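Local structure of beta subunit of photoactivated adenylyl cyclase (Beggiatoa sp. PS, 5M2A) at residues 9-14 / 121-126; 129-134 / 266-271; 156-161 / 205-210. The protein probably senses blue light through a flavin-binding BLUF domain and, when activated, makes cyclic AMP with its adenylyl cyclase domain. All coordinates share one frame; numbering follows the deposited sequence.

Contact 1: residues 9-14 / 121-126. With FMN (flavin mononucleotide), chain F.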
loop_
_atom_site.group_PDB
_atom_site.type_symbol
_atom_site.label_atom_id
_atom_site.label_comp_id
_atom_site.label_asym_id
_atom_site.label_seq_id
_atom_site.Cartn_x
_atom_site.Cartn_y
_atom_site.Cartn_z
ATOM N N VAL A 9 -2.219 -13.336 -20.234
ATOM C CA VAL A 9 -0.840 -13.554 -19.831
ATOM C C VAL A 9 -0.828 -13.614 -18.319
ATOM O O VAL A 9 -1.503 -12.811 -17.666
ATOM C CB VAL A 9 0.092 -12.437 -20.336
ATOM C CG1 VAL A 9 1.541 -12.758 -19.996
ATOM C CG2 VAL A 9 -0.076 -12.226 -21.832
ATOM N N TYR A 10 -0.096 -14.575 -17.766
ATOM C CA TYR A 10 -0.015 -14.715 -16.322
ATOM C C TYR A 10 1.392 -15.128 -15.935
ATOM O O TYR A 10 2.165 -15.637 -16.750
ATOM C CB TYR A 10 -1.046 -15.730 -15.781
ATOM C CG TYR A 10 -0.721 -17.185 -16.035
ATOM C CD1 TYR A 10 0.150 -17.885 -15.204
ATOM C CD2 TYR A 10 -1.295 -17.865 -17.101
ATOM C CE1 TYR A 10 0.452 -19.217 -15.440
ATOM C CE2 TYR A 10 -1.003 -19.195 -17.340
ATOM C CZ TYR A 10 -0.128 -19.868 -16.509
ATOM O OH TYR A 10 0.169 -21.193 -16.743
ATOM N N ILE A 11 1.711 -14.898 -14.664
ATOM C CA ILE A 11 2.938 -15.391 -14.063
ATOM C C ILE A 11 2.573 -16.257 -12.864
ATOM O O ILE A 11 1.493 -16.139 -12.277
ATOM C CB ILE A 11 3.874 -14.250 -13.642
ATOM C CG1 ILE A 11 3.144 -13.299 -12.699
ATOM C CG2 ILE A 11 4.362 -13.505 -14.857
ATOM C CD1 ILE A 11 3.995 -12.138 -12.254
ATOM N N SER A 12 3.497 -17.140 -12.504
ATOM C CA SER A 12 3.265 -18.042 -11.388
ATOM C C SER A 12 4.598 -18.470 -10.802
ATOM O O SER A 12 5.654 -18.327 -11.423
ATOM C CB SER A 12 2.450 -19.263 -11.818
ATOM O OG SER A 12 3.235 -20.125 -12.616
ATOM N N LYS A 13 4.529 -18.995 -9.583
ATOM C CA LYS A 13 5.670 -19.582 -8.899
ATOM C C LYS A 13 5.631 -21.091 -9.070
ATOM O O LYS A 13 4.622 -21.727 -8.756
ATOM C CB LYS A 13 5.664 -19.225 -7.411
ATOM C CG LYS A 13 6.865 -19.744 -6.646
ATOM C CD LYS A 13 6.816 -19.309 -5.184
ATOM C CE LYS A 13 8.001 -19.844 -4.404
ATOM N NZ LYS A 13 7.974 -19.431 -2.969
ATOM N N ILE A 14 6.728 -21.655 -9.568
ATOM C CA ILE A 14 6.827 -23.101 -9.717
ATOM C C ILE A 14 6.841 -23.746 -8.339
ATOM O O ILE A 14 7.642 -23.376 -7.471
ATOM C CB ILE A 14 8.083 -23.467 -10.519
ATOM C CG1 ILE A 14 8.122 -22.666 -11.823
ATOM C CG2 ILE A 14 8.130 -24.959 -10.776
ATOM C CD1 ILE A 14 9.385 -22.876 -12.635
ATOM N N GLN A 121 10.864 -10.384 -10.510
ATOM C CA GLN A 121 11.081 -10.591 -9.086
ATOM C C GLN A 121 10.702 -9.349 -8.289
ATOM O O GLN A 121 10.113 -9.451 -7.203
ATOM C CB GLN A 121 12.536 -10.986 -8.846
ATOM C CG GLN A 121 12.817 -12.415 -9.278
ATOM C CD GLN A 121 14.286 -12.792 -9.205
ATOM O OE1 GLN A 121 15.161 -11.933 -9.072
ATOM N NE2 GLN A 121 14.563 -14.086 -9.295
ATOM N N SER A 122 11.021 -8.172 -8.817
ATOM C CA SER A 122 10.572 -6.930 -8.192
ATOM C C SER A 122 9.052 -6.821 -8.204
ATOM O O SER A 122 8.444 -6.413 -7.206
ATOM C CB SER A 122 11.210 -5.734 -8.901
ATOM O OG SER A 122 10.860 -4.514 -8.278
ATOM N N HIS A 123 8.425 -7.186 -9.324
ATOM C CA HIS A 123 6.970 -7.166 -9.426
ATOM C C HIS A 123 6.330 -7.995 -8.321
ATOM O O HIS A 123 5.364 -7.561 -7.677
ATOM C CB HIS A 123 6.565 -7.691 -10.812
ATOM C CG HIS A 123 5.115 -7.500 -11.155
ATOM N ND1 HIS A 123 4.111 -8.304 -10.659
ATOM C CD2 HIS A 123 4.511 -6.623 -11.990
ATOM C CE1 HIS A 123 2.947 -7.919 -11.159
ATOM N NE2 HIS A 123 3.163 -6.895 -11.966
ATOM N N ARG A 124 6.881 -9.182 -8.059
ATOM C CA ARG A 124 6.293 -10.065 -7.061
ATOM C C ARG A 124 6.430 -9.494 -5.659
ATOM O O ARG A 124 5.598 -9.785 -4.797
ATOM C CB ARG A 124 6.927 -11.456 -7.132
ATOM C CG ARG A 124 6.940 -12.041 -8.545
ATOM C CD ARG A 124 6.078 -13.280 -8.625
ATOM N NE ARG A 124 4.657 -12.965 -8.602
ATOM C CZ ARG A 124 3.700 -13.885 -8.622
ATOM N NH1 ARG A 124 2.430 -13.520 -8.595
ATOM N NH2 ARG A 124 4.016 -15.174 -8.669
ATOM N N VAL A 125 7.460 -8.689 -5.414
ATOM C CA VAL A 125 7.567 -7.999 -4.130
ATOM C C VAL A 125 6.479 -6.941 -4.010
ATOM O O VAL A 125 5.724 -6.904 -3.030
ATOM C CB VAL A 125 8.961 -7.372 -3.969
ATOM C CG1 VAL A 125 8.982 -6.491 -2.725
ATOM C CG2 VAL A 125 10.011 -8.459 -3.848
ATOM N N LEU A 126 6.381 -6.074 -5.021
ATOM C CA LEU A 126 5.370 -5.018 -5.024
ATOM C C LEU A 126 3.960 -5.564 -4.845
ATOM O O LEU A 126 3.140 -4.915 -4.190
ATOM C CB LEU A 126 5.447 -4.218 -6.321
ATOM C CG LEU A 126 6.721 -3.470 -6.710
ATOM C CD1 LEU A 126 6.372 -2.336 -7.654
ATOM C CD2 LEU A 126 7.482 -2.948 -5.513
HETATM N N1 FMN F . -2.741 -27.741 -20.059
HETATM C C2 FMN F . -3.217 -27.474 -21.328
HETATM O O2 FMN F . -4.050 -28.213 -21.840
HETATM N N3 FMN F . -2.773 -26.368 -22.024
HETATM C C4 FMN F . -1.842 -25.526 -21.450
HETATM O O4 FMN F . -1.438 -24.540 -22.065
HETATM C C4A FMN F . -1.361 -25.791 -20.179
HETATM N N5 FMN F . -0.432 -24.943 -19.625
HETATM C C5A FMN F . 0.052 -25.192 -18.367
HETATM C C6 FMN F . 0.985 -24.327 -17.822
HETATM C C7 FMN F . 1.486 -24.565 -16.551
HETATM C C7M FMN F . 2.498 -23.616 -15.984
HETATM C C8 FMN F . 1.049 -25.674 -15.829
HETATM C C8M FMN F . 1.582 -25.943 -14.455
HETATM C C9 FMN F . 0.109 -26.542 -16.378
HETATM C C9A FMN F . -0.393 -26.300 -17.651
HETATM N N10 FMN F . -1.327 -27.154 -18.201
HETATM C C10 FMN F . -1.811 -26.904 -19.473
HETATM C "C1'" FMN F . -1.774 -28.358 -17.415
HETATM C "C2'" FMN F . -3.232 -28.320 -16.977
HETATM O "O2'" FMN F . -3.325 -27.673 -15.730
HETATM C "C3'" FMN F . -3.738 -29.750 -16.846
HETATM O "O3'" FMN F . -2.802 -30.499 -16.097
HETATM C "C4'" FMN F . -3.903 -30.384 -18.223
HETATM O "O4'" FMN F . -4.809 -29.620 -18.987
HETATM C "C5'" FMN F . -4.422 -31.813 -18.121
HETATM O "O5'" FMN F . -5.675 -31.796 -17.476
HETATM P P FMN F . -6.598 -33.111 -17.437
HETATM O O1P FMN F . -7.306 -33.225 -18.766
HETATM O O2P FMN F . -5.727 -34.328 -17.213
HETATM O O3P FMN F . -7.605 -32.978 -16.316
#
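On the face of the BLUF sheet turned from the flavin, Ile11 of strand 9-14 packs against Arg124 and His123 of helix 121-126. Strand and helix run at 88° to each other, their axes 10.9 Å apart, and the gap is bridged by side chains, Arg124 also reaching the strand backbone. Ile11 CD1 lies over one face of the Arg124 guanidinium, offset toward its rim and 3.8 Å from Arg124 NE. CG1 of Ile11 sits between its backbone N and carbonyl carbon (chi1 56°), and the extended chi2 carries CD1 on toward the helix. The same methyl is 4.2 Å from His123 ND1. Arg124 bends at chi2 and chi3, and its guanidinium runs alongside Ile11, the two side chains pointing opposite ways; NH2 ends 4.0 Å from Lys13 N. A salt bridge from Arg124 NH1 to Glu127 and a hydrogen bond from Arg124 NH2 to the carbonyl of Asn76 hold the guanidinium at two ends. His123 is hydrogen-bonded through ND1 to Glu127 and through NE2 to Ser122 of the second subunit. One residue before Ile11, Tyr10 faces the pocket, its OH 3.4 Å from C6 of the flavin mononucleotide and hydrogen-bonded to Gln52. This alternation, a flavin-side tyrosine next to a helix-side isoleucine, joins the pocket to the dimer-contacting helix through one strand of the BLUF fold.

Contact 2: residues 129-134 / 266-271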
loop_
_atom_site.group_PDB
_atom_site.type_symbol
_atom_site.label_atom_id
_atom_site.label_comp_id
_atom_site.label_asym_id
_atom_site.label_seq_id
_atom_site.Cartn_x
_atom_site.Cartn_y
_atom_site.Cartn_z
ATOM N N TYR A 129 2.521 -5.505 -1.355
ATOM C CA TYR A 129 2.105 -4.250 -0.740
ATOM C C TYR A 129 0.781 -3.725 -1.282
ATOM O O TYR A 129 0.290 -2.706 -0.791
ATOM C CB TYR A 129 3.184 -3.180 -0.922
ATOM C CG TYR A 129 4.435 -3.439 -0.121
ATOM C CD1 TYR A 129 5.396 -4.336 -0.569
ATOM C CD2 TYR A 129 4.650 -2.793 1.097
ATOM C CE1 TYR A 129 6.539 -4.584 0.164
ATOM C CE2 TYR A 129 5.790 -3.038 1.840
ATOM C CZ TYR A 129 6.735 -3.931 1.364
ATOM O OH TYR A 129 7.873 -4.175 2.101
ATOM N N MET A 130 0.201 -4.378 -2.276
ATOM C CA MET A 130 -1.014 -3.840 -2.865
ATOM C C MET A 130 -2.222 -4.116 -1.972
ATOM O O MET A 130 -2.279 -5.144 -1.296
ATOM C CB MET A 130 -1.252 -4.456 -4.233
ATOM C CG MET A 130 -0.096 -4.242 -5.200
ATOM S SD MET A 130 0.306 -2.498 -5.379
ATOM C CE MET A 130 -1.064 -1.961 -6.261
ATOM N N PRO A 131 -3.199 -3.211 -1.948
ATOM C CA PRO A 131 -4.503 -3.568 -1.374
ATOM C C PRO A 131 -5.092 -4.715 -2.179
ATOM O O PRO A 131 -4.859 -4.815 -3.383
ATOM C CB PRO A 131 -5.328 -2.282 -1.522
ATOM C CG PRO A 131 -4.327 -1.183 -1.787
ATOM C CD PRO A 131 -3.165 -1.839 -2.477
ATOM N N ALA A 132 -5.847 -5.592 -1.511
ATOM C CA ALA A 132 -6.347 -6.782 -2.197
ATOM C C ALA A 132 -7.227 -6.417 -3.390
ATOM O O ALA A 132 -7.254 -7.133 -4.402
ATOM C CB ALA A 132 -7.110 -7.671 -1.219
ATOM N N ARG A 133 -7.954 -5.303 -3.287
ATOM C CA ARG A 133 -8.804 -4.851 -4.386
ATOM C C ARG A 133 -7.993 -4.589 -5.654
ATOM O O ARG A 133 -8.445 -4.892 -6.768
ATOM C CB ARG A 133 -9.555 -3.591 -3.944
ATOM C CG ARG A 133 -10.302 -2.863 -5.028
ATOM C CD ARG A 133 -11.419 -3.701 -5.601
ATOM N NE ARG A 133 -12.256 -2.913 -6.498
ATOM C CZ ARG A 133 -13.223 -3.417 -7.251
ATOM N NH1 ARG A 133 -13.484 -4.719 -7.220
ATOM N NH2 ARG A 133 -13.924 -2.620 -8.042
ATOM N N VAL A 134 -6.780 -4.066 -5.507
ATOM C CA VAL A 134 -5.968 -3.793 -6.690
ATOM C C VAL A 134 -5.525 -5.094 -7.353
ATOM O O VAL A 134 -5.540 -5.220 -8.586
ATOM C CB VAL A 134 -4.760 -2.921 -6.320
ATOM C CG1 VAL A 134 -3.847 -2.864 -7.505
ATOM C CG2 VAL A 134 -5.205 -1.519 -5.904
ATOM N N LYS A 266 1.123 11.429 -4.600
ATOM C CA LYS A 266 0.783 10.242 -3.824
ATOM C C LYS A 266 -0.640 9.846 -4.177
ATOM O O LYS A 266 -1.556 10.666 -4.062
ATOM C CB LYS A 266 0.909 10.502 -2.322
ATOM C CG LYS A 266 1.155 9.255 -1.507
ATOM C CD LYS A 266 -0.020 8.903 -0.629
ATOM C CE LYS A 266 0.375 7.905 0.452
ATOM N NZ LYS A 266 0.854 6.610 -0.112
ATOM N N MET A 267 -0.816 8.607 -4.596
ATOM C CA MET A 267 -2.101 8.072 -4.917
ATOM C C MET A 267 -2.293 6.724 -4.248
ATOM O O MET A 267 -1.370 5.992 -4.087
ATOM C CB MET A 267 -2.233 7.897 -6.413
ATOM C CG MET A 267 -3.632 7.632 -6.910
ATOM S SD MET A 267 -3.422 6.491 -8.263
ATOM C CE MET A 267 -2.745 5.146 -7.356
ATOM N N ASP A 268 -3.504 6.435 -3.849
ATOM C CA ASP A 268 -3.784 5.170 -3.239
ATOM C C ASP A 268 -5.200 4.742 -3.378
ATOM O O ASP A 268 -6.036 5.472 -3.780
ATOM C CB ASP A 268 -3.318 5.121 -1.791
ATOM C CG ASP A 268 -2.770 3.715 -1.376
ATOM O OD1 ASP A 268 -2.708 2.763 -2.171
ATOM O OD2 ASP A 268 -2.388 3.553 -0.225
ATOM N N HIS A 269 -5.423 3.498 -3.064
ATOM C CA HIS A 269 -6.708 2.939 -3.037
ATOM C C HIS A 269 -7.240 3.326 -1.669
ATOM O O HIS A 269 -6.618 3.067 -0.689
ATOM C CB HIS A 269 -6.584 1.470 -2.988
ATOM C CG HIS A 269 -7.884 0.775 -2.953
ATOM N ND1 HIS A 269 -8.303 0.054 -1.871
ATOM C CD2 HIS A 269 -8.863 0.683 -3.876
ATOM C CE1 HIS A 269 -9.480 -0.465 -2.127
ATOM N NE2 HIS A 269 -9.847 -0.088 -3.333
ATOM N N THR A 270 -8.394 3.944 -1.622
ATOM C CA THR A 270 -8.948 4.381 -0.363
ATOM C C THR A 270 -10.434 4.027 -0.290
ATOM O O THR A 270 -11.046 3.689 -1.283
ATOM C CB THR A 270 -8.696 5.897 -0.196
ATOM O OG1 THR A 270 -7.405 6.233 -0.717
ATOM C CG2 THR A 270 -8.778 6.402 1.272
ATOM N N LEU A 271 -10.966 4.084 0.915
ATOM C CA LEU A 271 -12.357 3.859 1.182
ATOM C C LEU A 271 -12.767 5.053 1.976
ATOM O O LEU A 271 -12.172 5.362 2.950
ATOM C CB LEU A 271 -12.610 2.575 1.955
ATOM C CG LEU A 271 -12.259 1.254 1.303
ATOM C CD1 LEU A 271 -12.224 0.180 2.354
ATOM C CD2 LEU A 271 -13.194 0.895 0.190
#
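His269, on strand 266-271, pushes its imidazole against the start of helix 132-139, where Pro131 holds the N-cap position. CG of His269 is anti to the backbone N (chi1 180°), which extends the ring away from the strand toward Pro131 and Arg133. Pro131 and His269 lie alongside, pointing opposite ways: Pro131 CG rests 3.7 Å from His269 CB, while Pro131 CB approaches His269 ND1 at 3.8 Å. Arg133 instead crosses the histidine at about a right angle. Its aliphatic root does the touching, with CG 3.3 Å from His269 NE2, oblique to the ring, and CB 3.6 Å from His269 CE1. Beyond the bend at chi2 the guanidinium leads away, its plane 46° from that of the imidazole, toward a long, weak ion pair with Glu258. Val134 CG2 adds a looser touch on His269 CB at 4.4 Å. On the strand itself, Asp268 OD1 accepts a weak hydrogen bond from His269 N. Across this contact carbon packs the imidazole, and His269 ND1 is buried with no partner in the model; Glu258 also lies against His269, and the opposing charges of Glu258 and Arg133, whose NE is 4.9 Å from His269 NE2, leave the ring's ionisation open.

Contact 3: residues 156-161 / 205-210. With MG (magnesium ion), chain G.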
loop_
_atom_site.group_PDB
_atom_site.type_symbol
_atom_site.label_atom_id
_atom_site.label_comp_id
_atom_site.label_asym_id
_atom_site.label_seq_id
_atom_site.Cartn_x
_atom_site.Cartn_y
_atom_site.Cartn_z
ATOM N N ILE A 156 -17.047 -2.707 6.981
ATOM C CA ILE A 156 -15.686 -2.284 7.269
ATOM C C ILE A 156 -15.247 -2.980 8.546
ATOM O O ILE A 156 -15.986 -3.008 9.534
ATOM C CB ILE A 156 -15.592 -0.752 7.399
ATOM C CG1 ILE A 156 -16.137 -0.089 6.132
ATOM C CG2 ILE A 156 -14.148 -0.321 7.620
ATOM C CD1 ILE A 156 -15.276 -0.349 4.888
ATOM N N PHE A 157 -14.036 -3.524 8.521
ATOM C CA PHE A 157 -13.454 -4.289 9.612
ATOM C C PHE A 157 -12.243 -3.518 10.132
ATOM O O PHE A 157 -11.406 -3.079 9.345
ATOM C CB PHE A 157 -13.082 -5.690 9.071
ATOM C CG PHE A 157 -12.208 -6.529 9.985
ATOM C CD1 PHE A 157 -10.861 -6.233 10.167
ATOM C CD2 PHE A 157 -12.722 -7.684 10.570
ATOM C CE1 PHE A 157 -10.052 -7.028 10.983
ATOM C CE2 PHE A 157 -11.907 -8.495 11.388
ATOM C CZ PHE A 157 -10.579 -8.166 11.591
ATOM N N PHE A 158 -12.154 -3.341 11.450
ATOM C CA PHE A 158 -10.942 -2.829 12.090
ATOM C C PHE A 158 -10.630 -3.732 13.267
ATOM O O PHE A 158 -11.518 -4.019 14.071
ATOM C CB PHE A 158 -11.106 -1.390 12.605
ATOM C CG PHE A 158 -10.891 -0.331 11.572
ATOM C CD1 PHE A 158 -9.615 0.030 11.188
ATOM C CD2 PHE A 158 -11.962 0.332 11.006
ATOM C CE1 PHE A 158 -9.408 1.021 10.245
ATOM C CE2 PHE A 158 -11.761 1.327 10.060
ATOM C CZ PHE A 158 -10.483 1.670 9.681
ATOM N N SER A 159 -9.381 -4.181 13.369
ATOM C CA SER A 159 -8.951 -4.916 14.549
ATOM C C SER A 159 -7.588 -4.398 14.971
ATOM O O SER A 159 -6.767 -4.048 14.126
ATOM C CB SER A 159 -8.894 -6.420 14.293
ATOM O OG SER A 159 -7.912 -6.760 13.328
ATOM N N ASP A 160 -7.342 -4.334 16.279
ATOM C CA ASP A 160 -6.028 -3.894 16.734
ATOM C C ASP A 160 -5.702 -4.560 18.062
ATOM O O ASP A 160 -6.505 -5.314 18.619
ATOM C CB ASP A 160 -5.940 -2.363 16.815
ATOM C CG ASP A 160 -6.632 -1.778 18.018
ATOM O OD1 ASP A 160 -7.386 -2.490 18.702
ATOM O OD2 ASP A 160 -6.408 -0.578 18.277
ATOM N N ILE A 161 -4.521 -4.255 18.569
ATOM C CA ILE A 161 -3.918 -5.010 19.661
ATOM C C ILE A 161 -4.242 -4.345 20.989
ATOM O O ILE A 161 -4.015 -3.140 21.162
ATOM C CB ILE A 161 -2.399 -5.108 19.462
ATOM C CG1 ILE A 161 -2.104 -5.891 18.180
ATOM C CG2 ILE A 161 -1.754 -5.734 20.673
ATOM C CD1 ILE A 161 -0.610 -6.011 17.859
ATOM N N CYS A 205 -3.155 -1.631 13.617
ATOM C CA CYS A 205 -4.535 -1.870 13.212
ATOM C C CYS A 205 -4.594 -2.500 11.827
ATOM O O CYS A 205 -3.874 -2.085 10.915
ATOM C CB CYS A 205 -5.352 -0.569 13.191
ATOM S SG CYS A 205 -5.576 0.288 14.762
ATOM N N VAL A 206 -5.475 -3.487 11.669
ATOM C CA VAL A 206 -5.753 -4.111 10.378
ATOM C C VAL A 206 -7.092 -3.568 9.897
ATOM O O VAL A 206 -8.097 -3.644 10.616
ATOM C CB VAL A 206 -5.801 -5.644 10.465
ATOM C CG1 VAL A 206 -6.148 -6.239 9.089
ATOM C CG2 VAL A 206 -4.487 -6.204 11.000
ATOM N N MET A 207 -7.110 -3.020 8.687
ATOM C CA MET A 207 -8.335 -2.532 8.074
ATOM C C MET A 207 -8.697 -3.419 6.894
ATOM O O MET A 207 -7.848 -3.703 6.046
ATOM C CB MET A 207 -8.173 -1.087 7.603
ATOM C CG MET A 207 -9.407 -0.540 6.892
ATOM S SD MET A 207 -9.099 1.127 6.248
ATOM C CE MET A 207 -10.696 1.534 5.530
ATOM N N ALA A 208 -9.958 -3.837 6.826
ATOM C CA ALA A 208 -10.399 -4.729 5.761
ATOM C C ALA A 208 -11.861 -4.450 5.457
ATOM O O ALA A 208 -12.548 -3.755 6.206
ATOM C CB ALA A 208 -10.197 -6.203 6.124
ATOM N N SER A 209 -12.337 -4.973 4.323
ATOM C CA SER A 209 -13.750 -4.845 4.017
ATOM C C SER A 209 -14.307 -6.186 3.562
ATOM O O SER A 209 -13.577 -7.077 3.112
ATOM C CB SER A 209 -14.007 -3.793 2.932
ATOM O OG SER A 209 -13.388 -4.173 1.725
ATOM N N PHE A 210 -15.624 -6.305 3.707
ATOM C CA PHE A 210 -16.410 -7.429 3.231
ATOM C C PHE A 210 -17.600 -6.870 2.458
ATOM O O PHE A 210 -17.973 -5.706 2.621
ATOM C CB PHE A 210 -16.901 -8.295 4.405
ATOM C CG PHE A 210 -15.798 -9.002 5.167
ATOM C CD1 PHE A 210 -15.100 -8.355 6.173
ATOM C CD2 PHE A 210 -15.518 -10.334 4.906
ATOM C CE1 PHE A 210 -14.100 -9.027 6.877
ATOM C CE2 PHE A 210 -14.542 -11.018 5.618
ATOM C CZ PHE A 210 -13.837 -10.371 6.605
HETATM MG MG MG G . -4.002 -0.899 19.981
HETATM O O HOH W 1 -4.537 -0.179 21.922
#
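Strands 156-161 and 205-210 pair antiparallel at 157°, with four backbone hydrogen bonds joining Phe157 to Ala208 and Ser159 to Val206; the straightest runs from Val206 N to Ser159 O (2.8 Å, 167°). On the face carrying Phe158 and Met207, these two side chains lie side by side and point the same way. Met207, extended throughout, lays CB 3.6 Å from Phe158 CE1 and its sulfur 4.7 Å from the ring centroid, an oblique Met-aromatic contact. An alanine in place of Phe158 would probably open a gap beside Met207, deprive its sulfur of the ring and leave its chain freer to turn. On the other face Phe157 CD1 packs 4.1 Å from Ala208 CB, and Phe157 CB meets the edge of the Phe210 ring. Ser159 OG, near Val206 CB, is hydrogen-bonded to Tyr183 of helix 173-193. At the strand end Cys205 CA makes a CA-H...O contact of 3.2 Å with Ser159 O. Asp160 OD2 lies 3.0 Å from the magnesium ion, which Ile161 O binds at 2.5 Å. Apolar packing on both faces thus gives way to a polar, metal-binding end, to which Asp204 and a water also contribute and where Asp160 OD1 forms a salt bridge with Arg287.

In space the three contacts run from the flavin end toward the metal end. Contact 1 closes before contact 2 opens, and their centres lie 18 Å apart; helix 110-129 leads directly into helix 132-139, and both contacts touch the second subunit. Contact 3 is nested in the loop closed by contact 2, at 15 Å between centres. Those two reach the same cyclase sheet and meet where Leu271 CD1 packs 3.8 Å from Met207 CE and 4.0 Å from Ile156 CD1. Contacts 1 and 3 do not touch, their centres 27 Å and nearest atoms about 15 Å apart; contact 2 lies between them, consistent with a place on the way from the light-sensing part to the cyclase.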